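Local atomic coordinates of cellobiose 2-epimerase (Caldibacillus thermoamylovorans, PDB entry 5ZHB), a protein that catalyses the epimerization of cellobiose at carbon 2 of its reducing-end glucose, giving 4-O-β-D-glucosyl-D-mannose. Residues T52-L56 against A78-L82; A115-Y119 against E191-L196. All blocks are in the same frame, centred on the assembly; numbering follows the deposited sequence.

Contact 1: T52-L56 against A78-L82; sequences TCRQL and AYRFL
Consecutive antiparallel helices can pack through small and branched side chains, as T52-L56 and A78-L82 do. Both segments are regular α-helix, closed by L56 N to T52 O (3.0 Å) and L82 N to A78 O (2.9 Å), and their axes approach to 9.1 Å at 154°, nearly antiparallel. L56 faces A78 (CA-CA 5.1 Å), and T52 faces L82 (CA-CA 6.3 Å). L56, with chi1 t and chi2 p, sets its CA 3.7 Å from A78 CB, while its CD2 meets L82 CD2 at 3.8 Å. This is the helical hairpin of an (α/α)6 barrel, inner helix 49-66 turning back into outer helix 69-86. T52, chi1 m, lays CG2 3.9 Å from L82 CB; its OG1, hydrogen-bonded to G48 O one turn back, lies 3.8 Å from F81 CD2 at the ring edge. L82, chi1 t and chi2 p, reaches C53 SG with CD1 at 3.8 Å.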
loop_
_atom_site.group_PDB
_atom_site.type_symbol
_atom_site.label_atom_id
_atom_site.label_comp_id
_atom_site.label_asym_id
_atom_site.label_seq_id
_atom_site.Cartn_x
_atom_site.Cartn_y
_atom_site.Cartn_z
ATOM N N THR A 52 11.488 0.440 -2.311
ATOM C CA THR A 52 12.322 1.478 -1.704
ATOM C C THR A 52 11.447 2.606 -1.147
ATOM O O THR A 52 11.714 3.121 -0.054
ATOM C CB THR A 52 13.360 2.007 -2.713
ATOM O OG1 THR A 52 14.235 0.979 -3.170
ATOM C CG2 THR A 52 14.234 3.079 -2.104
ATOM N N CYS A 53 10.444 3.041 -1.921
ATOM C CA CYS A 53 9.451 3.966 -1.415
ATOM C C CYS A 53 8.825 3.444 -0.123
ATOM O O CYS A 53 8.647 4.202 0.823
ATOM C CB CYS A 53 8.317 4.206 -2.400
ATOM S SG CYS A 53 8.850 4.950 -3.957
ATOM N N ARG A 54 8.447 2.162 -0.102
ATOM C CA ARG A 54 7.712 1.654 1.041
ATOM C C ARG A 54 8.606 1.632 2.279
ATOM O O ARG A 54 8.143 1.935 3.379
ATOM C CB ARG A 54 7.117 0.282 0.710
ATOM C CG ARG A 54 5.909 0.437 -0.212
ATOM C CD ARG A 54 5.491 -0.950 -0.661
ATOM N NE ARG A 54 4.250 -0.808 -1.432
ATOM C CZ ARG A 54 3.604 -1.867 -1.883
ATOM N NH1 ARG A 54 4.113 -3.086 -1.721
ATOM N NH2 ARG A 54 2.438 -1.702 -2.468
ATOM N N GLN A 55 9.866 1.242 2.092
ATOM C CA GLN A 55 10.859 1.289 3.161
ATOM C C GLN A 55 10.990 2.717 3.707
ATOM O O GLN A 55 10.963 2.909 4.923
ATOM C CB GLN A 55 12.193 0.737 2.670
ATOM C CG GLN A 55 12.170 -0.739 2.352
ATOM C CD GLN A 55 13.218 -1.092 1.320
ATOM O OE1 GLN A 55 13.936 -0.209 0.831
ATOM N NE2 GLN A 55 13.286 -2.368 0.958
ATOM N N LEU A 56 11.028 3.717 2.819
ATOM C CA LEU A 56 11.147 5.098 3.242
ATOM C C LEU A 56 9.904 5.521 4.018
ATOM O O LEU A 56 9.983 6.199 5.053
ATOM C CB LEU A 56 11.386 5.983 2.029
ATOM C CG LEU A 56 11.266 7.495 2.263
ATOM C CD1 LEU A 56 12.188 7.999 3.370
ATOM C CD2 LEU A 56 11.572 8.190 0.966
ATOM N N ALA A 78 17.079 5.281 3.282
ATOM C CA ALA A 78 16.127 4.964 2.223
ATOM C C ALA A 78 15.969 6.137 1.262
ATOM O O ALA A 78 15.931 5.945 0.047
ATOM C CB ALA A 78 14.808 4.529 2.830
ATOM N N TYR A 79 15.913 7.359 1.810
ATOM C CA TYR A 79 15.758 8.568 1.017
ATOM C C TYR A 79 16.904 8.733 0.011
ATOM O O TYR A 79 16.667 9.013 -1.182
ATOM C CB TYR A 79 15.625 9.771 1.950
ATOM C CG TYR A 79 15.568 11.065 1.170
ATOM C CD1 TYR A 79 14.385 11.476 0.578
ATOM C CD2 TYR A 79 16.692 11.872 1.030
ATOM C CE1 TYR A 79 14.312 12.650 -0.142
ATOM C CE2 TYR A 79 16.629 13.044 0.301
ATOM C CZ TYR A 79 15.438 13.436 -0.279
ATOM O OH TYR A 79 15.313 14.607 -0.955
ATOM N N ARG A 80 18.137 8.549 0.510
ATOM C CA ARG A 80 19.344 8.599 -0.307
ATOM C C ARG A 80 19.281 7.631 -1.483
ATOM O O ARG A 80 19.511 8.016 -2.613
ATOM C CB ARG A 80 20.604 8.288 0.514
ATOM C CG ARG A 80 20.945 9.404 1.492
ATOM C CD ARG A 80 22.332 9.193 2.090
ATOM N NE ARG A 80 22.424 8.180 3.147
ATOM C CZ ARG A 80 22.124 8.344 4.435
ATOM N NH1 ARG A 80 21.795 9.536 4.922
ATOM N NH2 ARG A 80 22.172 7.301 5.247
ATOM N N PHE A 81 18.960 6.373 -1.227
ATOM C CA PHE A 81 18.900 5.402 -2.302
ATOM C C PHE A 81 17.805 5.743 -3.313
ATOM O O PHE A 81 17.973 5.520 -4.518
ATOM C CB PHE A 81 18.639 4.003 -1.732
ATOM C CG PHE A 81 18.912 2.939 -2.778
ATOM C CD1 PHE A 81 20.210 2.713 -3.216
ATOM C CD2 PHE A 81 17.885 2.150 -3.324
ATOM C CE1 PHE A 81 20.476 1.698 -4.126
ATOM C CE2 PHE A 81 18.153 1.195 -4.282
ATOM C CZ PHE A 81 19.449 0.947 -4.666
ATOM N N LEU A 82 16.654 6.188 -2.802
ATOM C CA LEU A 82 15.525 6.546 -3.650
ATOM C C LEU A 82 15.926 7.683 -4.588
ATOM O O LEU A 82 15.675 7.583 -5.784
ATOM C CB LEU A 82 14.279 6.911 -2.845
ATOM C CG LEU A 82 13.036 7.278 -3.664
ATOM C CD1 LEU A 82 12.485 6.023 -4.346
ATOM C CD2 LEU A 82 11.977 7.963 -2.820
#

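Contact 2: A115-Y119 against E191-L196; sequences AFGVY and EAYTNL
Helices that run the same way can approach closely where a small side chain sits at the crossing. A115-Y119 and E191-L196, both α-helical, do so: their axes come within 7.9 Å at 28°, and the nearest pair of CA atoms, those of Y119 and A192, is 4.1 Å apart. The apolar packing centres on A192, whose CB lies 4.2 Å from A115 CB and 4.0 Å from both Y119 CB and V118 CG1. V118, chi1 t, points toward the partner helix and also touches L196 CB through CG1 at 4.1 Å. A192 CB also closely approaches a backbone carbonyl, 3.1 Å from A115 O.

The main aromatic contact is that of Y119, the residue with most surface covered here. With chi1 t, its ring receives E191 CG over one face, a CH-pi contact 3.8 Å from the centroid and 16° off the normal, while N195 CB lies at the ring edge, 3.7 Å from Y119 CD1.

Among polar groups, N195 ND2 donates to Y119 O at 3.3 Å with an angle of 140°; its OD1 is held by R198. E191 extends with chi1 and chi2 both t; its OE1, hydrogen-bonded to H188 ND1, closely approaches F116 CZ (3.4 Å). E191 OE2 forms a salt bridge with R379, which also hydrogen-bonds Y119 OH, so the two helices share a polar partner on helix 375-387. Such side-by-side packing of similarly directed helices is typical of the inner ring of an (α/α)6 barrel, the fold of N-acylglucosamine 2-epimerase relatives.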
loop_
_atom_site.group_PDB
_atom_site.type_symbol
_atom_site.label_atom_id
_atom_site.label_comp_id
_atom_site.label_asym_id
_atom_site.label_seq_id
_atom_site.Cartn_x
_atom_site.Cartn_y
_atom_site.Cartn_z
ATOM N N ALA A 115 3.198 7.204 -7.789
ATOM C CA ALA A 115 2.323 7.443 -6.635
ATOM C C ALA A 115 3.011 7.087 -5.317
ATOM O O ALA A 115 3.045 7.905 -4.381
ATOM C CB ALA A 115 1.009 6.692 -6.803
ATOM N N PHE A 116 3.548 5.865 -5.235
ATOM C CA PHE A 116 4.288 5.444 -4.056
ATOM C C PHE A 116 5.429 6.420 -3.740
ATOM O O PHE A 116 5.700 6.647 -2.582
ATOM C CB PHE A 116 4.719 3.974 -4.148
ATOM C CG PHE A 116 3.705 3.122 -3.381
ATOM C CD1 PHE A 116 3.654 3.180 -2.003
ATOM C CD2 PHE A 116 2.750 2.366 -4.042
ATOM C CE1 PHE A 116 2.677 2.498 -1.281
ATOM C CE2 PHE A 116 1.764 1.680 -3.324
ATOM C CZ PHE A 116 1.732 1.746 -1.953
ATOM N N GLY A 117 6.072 7.006 -4.750
ATOM C CA GLY A 117 7.110 8.014 -4.529
ATOM C C GLY A 117 6.580 9.242 -3.802
ATOM O O GLY A 117 7.139 9.666 -2.781
ATOM N N VAL A 118 5.440 9.742 -4.282
ATOM C CA VAL A 118 4.793 10.881 -3.641
ATOM C C VAL A 118 4.450 10.569 -2.197
ATOM O O VAL A 118 4.742 11.362 -1.288
ATOM C CB VAL A 118 3.544 11.286 -4.434
ATOM C CG1 VAL A 118 2.666 12.265 -3.665
ATOM C CG2 VAL A 118 3.943 11.807 -5.800
ATOM N N TYR A 119 3.851 9.382 -1.977
ATOM C CA TYR A 119 3.453 8.974 -0.636
ATOM C C TYR A 119 4.655 8.939 0.312
ATOM O O TYR A 119 4.566 9.403 1.452
ATOM C CB TYR A 119 2.820 7.583 -0.731
ATOM C CG TYR A 119 2.142 7.068 0.535
ATOM C CD1 TYR A 119 1.203 7.828 1.228
ATOM C CD2 TYR A 119 2.409 5.807 1.012
ATOM C CE1 TYR A 119 0.544 7.344 2.341
ATOM C CE2 TYR A 119 1.785 5.313 2.149
ATOM C CZ TYR A 119 0.832 6.075 2.808
ATOM O OH TYR A 119 0.223 5.541 3.910
ATOM N N GLU A 191 -4.156 7.528 -2.171
ATOM C CA GLU A 191 -3.388 7.398 -0.942
ATOM C C GLU A 191 -2.259 8.432 -0.933
ATOM O O GLU A 191 -2.046 9.116 0.046
ATOM C CB GLU A 191 -2.861 5.963 -0.906
ATOM C CG GLU A 191 -1.830 5.651 0.171
ATOM C CD GLU A 191 -1.267 4.252 -0.033
ATOM O OE1 GLU A 191 -0.762 3.981 -1.142
ATOM O OE2 GLU A 191 -1.387 3.428 0.873
ATOM N N ALA A 192 -1.492 8.482 -2.028
ATOM C CA ALA A 192 -0.359 9.385 -2.137
ATOM C C ALA A 192 -0.796 10.851 -2.039
ATOM O O ALA A 192 -0.209 11.666 -1.319
ATOM C CB ALA A 192 0.289 9.099 -3.464
ATOM N N TYR A 193 -1.841 11.179 -2.779
ATOM C CA TYR A 193 -2.313 12.553 -2.846
ATOM C C TYR A 193 -2.883 13.009 -1.511
ATOM O O TYR A 193 -2.741 14.181 -1.184
ATOM C CB TYR A 193 -3.387 12.717 -3.919
ATOM C CG TYR A 193 -2.877 12.779 -5.354
ATOM C CD1 TYR A 193 -1.557 12.474 -5.679
ATOM C CD2 TYR A 193 -3.735 13.150 -6.381
ATOM C CE1 TYR A 193 -1.110 12.554 -6.981
ATOM C CE2 TYR A 193 -3.296 13.241 -7.691
ATOM C CZ TYR A 193 -1.972 12.961 -7.990
ATOM O OH TYR A 193 -1.560 13.018 -9.300
ATOM N N THR A 194 -3.545 12.106 -0.766
ATOM C CA THR A 194 -3.950 12.408 0.605
ATOM C C THR A 194 -2.764 12.907 1.430
ATOM O O THR A 194 -2.870 13.922 2.140
ATOM C CB THR A 194 -4.580 11.188 1.263
ATOM O OG1 THR A 194 -5.697 10.911 0.430
ATOM C CG2 THR A 194 -5.073 11.446 2.676
ATOM N N ASN A 195 -1.628 12.211 1.322
ATOM C CA ASN A 195 -0.445 12.531 2.114
ATOM C C ASN A 195 0.190 13.840 1.641
ATOM O O ASN A 195 0.739 14.609 2.463
ATOM C CB ASN A 195 0.516 11.340 2.150
ATOM C CG ASN A 195 1.165 11.147 3.495
ATOM O OD1 ASN A 195 0.494 11.213 4.540
ATOM N ND2 ASN A 195 2.474 10.911 3.507
ATOM N N LEU A 196 0.104 14.093 0.333
ATOM C CA LEU A 196 0.660 15.307 -0.251
ATOM C C LEU A 196 -0.126 16.504 0.290
ATOM O O LEU A 196 0.460 17.514 0.686
ATOM C CB LEU A 196 0.645 15.233 -1.777
ATOM C CG LEU A 196 1.217 16.442 -2.534
ATOM C CD1 LEU A 196 2.642 16.805 -2.127
ATOM C CD2 LEU A 196 1.166 16.213 -4.024
#

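How the contacts relate
Contacts 1 and 2 illustrate two of the ways helices meet in an (α/α)6 barrel. Contact 1 comes first along the chain and ties an inner helix to its own outer helix within one hairpin; contact 2 follows and joins helices 111-128 and 183-199, neighbours in the inner ring. They share no helix, yet their centres are only 14 Å apart, because helices 49-66 and 111-128 pack directly together: C53 SG lies 3.5 Å from G117 N, C53 CB 3.6 Å from F116 O, and R54 forms a cation-pi contact with F116. Three successive inner helices are thus linked, building part of the wall that, as in related epimerases, probably surrounds the sugar-binding cleft.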